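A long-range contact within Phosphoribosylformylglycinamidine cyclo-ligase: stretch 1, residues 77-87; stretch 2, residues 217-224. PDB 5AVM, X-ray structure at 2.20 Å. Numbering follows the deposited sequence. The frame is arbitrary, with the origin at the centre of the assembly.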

# COMPACT_ATOMS: atom_id res chain seq x y z
N SER B 77 -1.77 -19.88 -5.34
CA SER B 77 -3.22 -19.86 -5.55
C SER B 77 -4.02 -19.29 -4.39
O SER B 77 -5.14 -18.79 -4.58
CB SER B 77 -3.73 -21.27 -5.81
OG SER B 77 -3.82 -21.98 -4.59
N GLY B 78 -3.47 -19.39 -3.19
CA GLY B 78 -4.19 -18.90 -2.03
C GLY B 78 -3.77 -17.54 -1.53
O GLY B 78 -4.51 -16.90 -0.79
N LEU B 79 -2.59 -17.09 -1.94
CA LEU B 79 -2.07 -15.80 -1.50
C LEU B 79 -3.06 -14.65 -1.72
O LEU B 79 -3.07 -13.67 -0.96
CB LEU B 79 -0.72 -15.51 -2.17
CG LEU B 79 0.38 -16.52 -1.80
CD1 LEU B 79 1.71 -16.09 -2.39
CD2 LEU B 79 0.50 -16.61 -0.29
N GLY B 80 -3.91 -14.77 -2.73
CA GLY B 80 -4.89 -13.73 -3.00
C GLY B 80 -5.90 -13.64 -1.87
O GLY B 80 -6.36 -12.56 -1.51
N PHE B 81 -6.26 -14.78 -1.30
CA PHE B 81 -7.22 -14.77 -0.20
C PHE B 81 -6.54 -14.37 1.10
O PHE B 81 -7.14 -13.71 1.95
CB PHE B 81 -7.89 -16.15 -0.06
CG PHE B 81 -8.81 -16.50 -1.20
CD1 PHE B 81 -8.29 -16.79 -2.46
CD2 PHE B 81 -10.19 -16.50 -1.02
CE1 PHE B 81 -9.14 -17.09 -3.53
CE2 PHE B 81 -11.05 -16.79 -2.08
CZ PHE B 81 -10.52 -17.09 -3.34
N ASP B 82 -5.27 -14.75 1.26
CA ASP B 82 -4.53 -14.40 2.46
C ASP B 82 -4.52 -12.89 2.66
O ASP B 82 -4.75 -12.41 3.76
CB ASP B 82 -3.10 -14.93 2.40
CG ASP B 82 -3.00 -16.43 2.70
OD1 ASP B 82 -3.49 -16.86 3.77
OD2 ASP B 82 -2.43 -17.17 1.86
N LEU B 83 -4.25 -12.15 1.59
CA LEU B 83 -4.20 -10.69 1.66
C LEU B 83 -5.57 -10.04 1.84
O LEU B 83 -5.78 -9.23 2.75
CB LEU B 83 -3.53 -10.13 0.40
CG LEU B 83 -3.43 -8.61 0.34
CD1 LEU B 83 -2.79 -8.07 1.61
CD2 LEU B 83 -2.63 -8.22 -0.88
N VAL B 84 -6.50 -10.39 0.96
CA VAL B 84 -7.85 -9.84 0.99
C VAL B 84 -8.55 -10.15 2.31
O VAL B 84 -9.12 -9.25 2.94
CB VAL B 84 -8.67 -10.37 -0.20
CG1 VAL B 84 -10.13 -10.00 -0.06
CG2 VAL B 84 -8.11 -9.79 -1.49
N ASN B 85 -8.51 -11.41 2.72
CA ASN B 85 -9.15 -11.81 3.97
C ASN B 85 -8.52 -11.16 5.20
O ASN B 85 -9.22 -10.87 6.16
CB ASN B 85 -9.11 -13.33 4.12
CG ASN B 85 -10.05 -14.01 3.16
OD1 ASN B 85 -10.68 -13.35 2.34
ND2 ASN B 85 -10.15 -15.34 3.25
N HIS B 86 -7.21 -10.95 5.17
CA HIS B 86 -6.51 -10.31 6.27
C HIS B 86 -6.94 -8.84 6.28
O HIS B 86 -7.11 -8.24 7.33
CB HIS B 86 -5.00 -10.44 6.07
CG HIS B 86 -4.17 -9.84 7.16
ND1 HIS B 86 -2.95 -10.35 7.52
CD2 HIS B 86 -4.35 -8.73 7.92
CE1 HIS B 86 -2.40 -9.59 8.45
NE2 HIS B 86 -3.23 -8.60 8.71
N SER B 87 -7.12 -8.29 5.08
CA SER B 87 -7.54 -6.89 4.93
C SER B 87 -8.98 -6.71 5.40
O SER B 87 -9.31 -5.72 6.05
CB SER B 87 -7.42 -6.46 3.45
OG SER B 87 -6.07 -6.54 2.98
N LEU B 217 -0.37 -25.45 6.16
CA LEU B 217 0.35 -24.19 6.31
C LEU B 217 -0.03 -23.12 5.29
O LEU B 217 0.18 -21.93 5.52
CB LEU B 217 1.86 -24.44 6.24
CG LEU B 217 2.72 -24.16 7.47
CD1 LEU B 217 2.14 -24.85 8.69
CD2 LEU B 217 4.13 -24.66 7.20
N LEU B 218 -0.58 -23.56 4.16
CA LEU B 218 -0.99 -22.65 3.10
C LEU B 218 -2.49 -22.35 3.07
O LEU B 218 -2.96 -21.57 2.23
CB LEU B 218 -0.52 -23.17 1.73
CG LEU B 218 1.00 -23.11 1.51
CD1 LEU B 218 1.34 -23.60 0.12
CD2 LEU B 218 1.49 -21.69 1.71
N ARG B 219 -3.25 -22.97 3.97
CA ARG B 219 -4.68 -22.73 4.05
C ARG B 219 -4.83 -21.22 4.23
O ARG B 219 -4.27 -20.63 5.17
CB ARG B 219 -5.30 -23.47 5.24
CG ARG B 219 -6.79 -23.20 5.42
CD ARG B 219 -7.46 -24.40 6.08
NE ARG B 219 -7.50 -25.56 5.19
CZ ARG B 219 -7.13 -26.79 5.53
NH1 ARG B 219 -6.68 -27.03 6.76
NH2 ARG B 219 -7.21 -27.78 4.66
N PRO B 220 -5.57 -20.56 3.33
CA PRO B 220 -5.78 -19.12 3.38
C PRO B 220 -6.24 -18.52 4.71
O PRO B 220 -6.90 -19.17 5.52
CB PRO B 220 -6.79 -18.88 2.26
CG PRO B 220 -6.47 -19.96 1.27
CD PRO B 220 -6.27 -21.16 2.17
N HIS B 221 -5.87 -17.26 4.92
CA HIS B 221 -6.26 -16.49 6.09
C HIS B 221 -7.80 -16.48 6.03
O HIS B 221 -8.37 -16.21 4.98
CB HIS B 221 -5.71 -15.07 5.97
CG HIS B 221 -5.85 -14.24 7.21
ND1 HIS B 221 -4.77 -13.78 7.92
CD2 HIS B 221 -6.95 -13.78 7.85
CE1 HIS B 221 -5.19 -13.07 8.95
NE2 HIS B 221 -6.51 -13.05 8.93
N ARG B 222 -8.46 -16.78 7.15
CA ARG B 222 -9.92 -16.82 7.17
C ARG B 222 -10.60 -15.46 7.38
O ARG B 222 -10.23 -14.70 8.29
CB ARG B 222 -10.38 -17.79 8.26
CG ARG B 222 -11.87 -18.01 8.34
CD ARG B 222 -12.18 -19.22 9.21
NE ARG B 222 -11.71 -20.45 8.57
CZ ARG B 222 -11.62 -21.63 9.17
NH1 ARG B 222 -11.96 -21.77 10.44
NH2 ARG B 222 -11.19 -22.69 8.49
N ALA B 223 -11.59 -15.16 6.54
CA ALA B 223 -12.35 -13.91 6.64
C ALA B 223 -13.59 -14.12 7.50
O ALA B 223 -14.24 -15.16 7.41
CB ALA B 223 -12.77 -13.45 5.26
N TYR B 224 -13.92 -13.13 8.32
CA TYR B 224 -15.08 -13.21 9.19
C TYR B 224 -16.20 -12.24 8.81
O TYR B 224 -17.01 -11.85 9.65
CB TYR B 224 -14.66 -12.96 10.64
CG TYR B 224 -13.64 -13.97 11.10
CD1 TYR B 224 -13.98 -15.32 11.25
CD2 TYR B 224 -12.31 -13.61 11.29
CE1 TYR B 224 -13.02 -16.27 11.57
CE2 TYR B 224 -11.35 -14.54 11.61
CZ TYR B 224 -11.70 -15.87 11.74
OH TYR B 224 -10.73 -16.80 12.05
O HOH W 1 -1.98 -19.65 0.97

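An extended segment of stretch 2 lies along one side of the helix in stretch 1, although no two touching residues are fewer than 135 positions apart in sequence. The CA atoms of D82 and H221 are 4.5 Å apart, the shorter of two such approaches, and one helical turn further on the CA atoms of N85 and A223 are 4.7 Å apart. Together the stretches bury 421 Å².

H221 covers the most surface. Its CB points toward the helix, and its ring settles against H86: H86 CB sits over one face, 3.9 Å from the centroid of the H221 ring, in a CH-pi contact. The two imidazoles are near parallel, with planes at 30°, but slid apart so that they barely overlap. A flat, polarizable ring suits such a close fit, while both its nitrogens can still find hydrogen-bonding partners elsewhere in the structure.

The backbone of H221 is held at both its polar atoms. Outside a regular helix or sheet these groups need other partners, and side chains one helical turn apart supply them. The carboxylate oxygen D82 OD1 accepts a hydrogen bond from H221 N at 2.7 Å, and the amide N85 ND2 donates one to H221 O at 2.6 Å. D82 OD2 accepts a hydrogen bond from a water whose O lies 2.7 Å away; the same water O donates to L218 O at 2.5 Å, bridging the stretches.

N85, the second-largest contributor, also packs against A223, with N85 CG 3.5 Å from A223 CB; the small methyl fits this close approach. At the other end P220, whose ring offers a compact apolar surface, meets F81, CB to CB at 3.7 Å. P220 CG lies 4.1 Å from G78 CA; an ideal CB on G78 would be 3.2 Å from P220 CG, too tight, so glycine leaves room for the proline.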